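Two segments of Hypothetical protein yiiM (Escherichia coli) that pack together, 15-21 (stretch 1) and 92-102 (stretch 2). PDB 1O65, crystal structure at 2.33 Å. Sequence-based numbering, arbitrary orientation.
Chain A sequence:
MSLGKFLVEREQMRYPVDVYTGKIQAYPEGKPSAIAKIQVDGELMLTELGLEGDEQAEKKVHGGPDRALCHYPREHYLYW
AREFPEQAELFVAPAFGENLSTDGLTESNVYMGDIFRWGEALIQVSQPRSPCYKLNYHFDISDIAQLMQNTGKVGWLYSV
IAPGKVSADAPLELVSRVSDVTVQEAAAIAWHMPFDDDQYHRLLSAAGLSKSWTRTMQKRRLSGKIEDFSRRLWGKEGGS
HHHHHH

Stretch 1, residues 15-21: YPVDVYT
Stretch 2, residues 92-102: VAPAFGENLST

Residues 18-21 and the strand beginning at Leu100 run antiparallel (152° between directions, axes 4.8 Å apart), with phi/psi -93/137, -113/132, -132/139 and -142/161 from Asp18 to Thr21 and Leu100 at -114/127, Ser101 at -125/129. Asp18 faces Ser101 (CA-CA 4.9 Å) as the hydrogen-bonded pair, Asp18 N to Ser101 O 2.8 Å and Ser101 N to Asp18 O 2.7 Å; Val19 faces Leu100 (CA-CA 5.0 Å) as the non-hydrogen-bonded pair. Tyr20 N donates to Asn99 O (2.8 Å), which Val19 CA also approaches at 3.1 Å. Asn99 leaves strand geometry (-94/-35), yet its side chain (m, chi2 117°) prolongs the ladder, ND2 donating to Tyr20 O at 3.2 Å.

A cis peptide precedes Pro94 (C-gamma endo), which opens a type I turn closed by Gly97 N to Pro94 O, 2.8 Å. Pro94 CB lies over one face of the Tyr20 ring (m, chi2 80°), 3.9 Å from its centroid; Ser101 CB sits at the edge, 3.8 Å from Tyr20 CE1. Val17 (p) brings CG2 to 3.5 Å from Thr102 CG2 (p) and 3.8 Å from Leu100 CB (mt).

One water molecule joins Asp18 OD2 (2.5 Å), Ser101 OG (3.0 Å) and Tyr20 OH (3.0 Å), linking three side chains; Asp18 is m, Ser101 t.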

# COMPACT_ATOMS: atom_id res chain seq x y z
N TYR A 15 -5.88 14.35 -5.40
CA TYR A 15 -6.51 13.71 -4.24
C TYR A 15 -6.04 14.30 -2.93
O TYR A 15 -4.86 14.20 -2.56
CB TYR A 15 -6.27 12.21 -4.28
CG TYR A 15 -6.68 11.51 -5.56
CD1 TYR A 15 -7.95 11.00 -5.75
CD2 TYR A 15 -5.77 11.39 -6.61
CE1 TYR A 15 -8.32 10.36 -6.93
CE2 TYR A 15 -6.13 10.76 -7.79
CZ TYR A 15 -7.40 10.25 -7.94
OH TYR A 15 -7.71 9.61 -9.12
N PRO A 16 -6.95 15.02 -2.26
CA PRO A 16 -6.65 15.60 -0.96
C PRO A 16 -6.17 14.50 -0.03
O PRO A 16 -6.70 13.38 -0.07
CB PRO A 16 -7.95 16.21 -0.53
CG PRO A 16 -8.67 16.55 -1.78
CD PRO A 16 -8.11 15.69 -2.89
N VAL A 17 -5.16 14.79 0.81
CA VAL A 17 -4.67 13.70 1.64
C VAL A 17 -4.38 14.05 3.07
O VAL A 17 -3.81 15.10 3.36
CB VAL A 17 -3.43 13.08 0.93
CG1 VAL A 17 -2.23 14.01 1.00
CG2 VAL A 17 -3.10 11.72 1.52
N ASP A 18 -4.79 13.20 3.99
CA ASP A 18 -4.49 13.34 5.42
C ASP A 18 -3.21 12.53 5.68
O ASP A 18 -3.09 11.42 5.16
CB ASP A 18 -5.65 12.79 6.25
CG ASP A 18 -6.87 13.69 6.17
OD1 ASP A 18 -6.68 14.92 6.00
OD2 ASP A 18 -8.00 13.20 6.29
N VAL A 19 -2.31 13.09 6.45
CA VAL A 19 -1.00 12.56 6.75
C VAL A 19 -0.85 12.16 8.21
O VAL A 19 -1.27 12.88 9.11
CB VAL A 19 0.08 13.66 6.49
CG1 VAL A 19 1.48 13.08 6.62
CG2 VAL A 19 -0.13 14.35 5.17
N TYR A 20 -0.32 10.97 8.47
CA TYR A 20 -0.13 10.46 9.81
C TYR A 20 1.27 9.89 10.00
O TYR A 20 1.85 9.32 9.07
CB TYR A 20 -1.11 9.35 10.21
CG TYR A 20 -2.58 9.74 10.12
CD1 TYR A 20 -3.22 9.73 8.89
CD2 TYR A 20 -3.30 10.14 11.24
CE1 TYR A 20 -4.54 10.11 8.77
CE2 TYR A 20 -4.63 10.50 11.14
CZ TYR A 20 -5.25 10.48 9.91
OH TYR A 20 -6.56 10.83 9.76
N THR A 21 1.89 10.17 11.14
CA THR A 21 3.19 9.63 11.45
C THR A 21 3.23 9.27 12.95
O THR A 21 2.40 9.75 13.72
CB THR A 21 4.38 10.56 11.17
OG1 THR A 21 4.30 11.67 12.08
CG2 THR A 21 4.45 11.05 9.74
N VAL A 92 -11.04 3.71 12.07
CA VAL A 92 -10.83 5.08 11.68
C VAL A 92 -9.34 5.28 11.39
O VAL A 92 -8.51 4.58 12.00
CB VAL A 92 -11.29 6.12 12.72
CG1 VAL A 92 -12.78 6.07 12.98
CG2 VAL A 92 -10.59 5.94 14.06
N ALA A 93 -9.00 6.08 10.40
CA ALA A 93 -7.58 6.33 10.09
C ALA A 93 -6.90 6.85 11.35
O ALA A 93 -7.53 7.59 12.11
CB ALA A 93 -7.54 7.35 8.96
N PRO A 94 -5.67 6.47 11.64
CA PRO A 94 -4.92 5.54 10.81
C PRO A 94 -4.76 4.18 11.46
O PRO A 94 -3.64 3.63 11.54
CB PRO A 94 -3.56 6.26 10.72
CG PRO A 94 -3.39 6.78 12.13
CD PRO A 94 -4.76 7.20 12.56
N ALA A 95 -5.88 3.53 11.78
CA ALA A 95 -5.85 2.25 12.45
C ALA A 95 -5.00 1.21 11.74
O ALA A 95 -4.42 0.34 12.37
CB ALA A 95 -7.25 1.69 12.65
N PHE A 96 -4.92 1.26 10.41
CA PHE A 96 -4.12 0.26 9.69
C PHE A 96 -2.66 0.64 9.58
O PHE A 96 -1.93 -0.06 8.86
CB PHE A 96 -4.74 -0.01 8.31
CG PHE A 96 -5.92 -0.95 8.40
CD1 PHE A 96 -5.74 -2.32 8.39
CD2 PHE A 96 -7.21 -0.46 8.54
CE1 PHE A 96 -6.82 -3.18 8.50
CE2 PHE A 96 -8.30 -1.31 8.65
CZ PHE A 96 -8.10 -2.67 8.63
N GLY A 97 -2.19 1.68 10.25
CA GLY A 97 -0.80 2.08 10.20
C GLY A 97 -0.45 2.99 9.02
O GLY A 97 0.72 3.37 8.86
N GLU A 98 -1.41 3.47 8.25
CA GLU A 98 -1.12 4.30 7.11
C GLU A 98 -0.54 5.66 7.41
O GLU A 98 -0.76 6.32 8.42
CB GLU A 98 -2.41 4.49 6.27
CG GLU A 98 -3.49 5.30 6.96
CD GLU A 98 -4.48 4.40 7.67
OE1 GLU A 98 -4.05 3.40 8.27
OE2 GLU A 98 -5.70 4.66 7.62
N ASN A 99 0.25 6.15 6.44
CA ASN A 99 0.78 7.51 6.51
C ASN A 99 -0.17 8.43 5.72
O ASN A 99 -0.35 9.58 6.08
CB ASN A 99 2.15 7.63 5.89
CG ASN A 99 3.16 6.67 6.50
OD1 ASN A 99 3.67 5.79 5.79
ND2 ASN A 99 3.44 6.88 7.79
N LEU A 100 -0.73 7.87 4.64
CA LEU A 100 -1.59 8.65 3.75
C LEU A 100 -3.04 8.18 3.74
O LEU A 100 -3.33 7.03 3.47
CB LEU A 100 -1.05 8.64 2.33
CG LEU A 100 0.37 9.17 2.10
CD1 LEU A 100 0.73 9.17 0.63
CD2 LEU A 100 0.53 10.56 2.69
N SER A 101 -3.97 9.11 3.98
CA SER A 101 -5.38 8.74 4.02
C SER A 101 -6.17 9.60 3.04
O SER A 101 -6.03 10.82 3.05
CB SER A 101 -5.94 8.86 5.43
OG SER A 101 -7.34 8.62 5.45
N THR A 102 -6.96 8.98 2.17
CA THR A 102 -7.74 9.64 1.16
C THR A 102 -9.10 8.99 0.83
O THR A 102 -9.47 7.90 1.26
CB THR A 102 -7.02 9.51 -0.22
OG1 THR A 102 -6.90 8.10 -0.50
CG2 THR A 102 -5.70 10.21 -0.32
O HOH W 1 -8.25 13.12 2.29
O HOH W 2 -8.17 10.91 7.19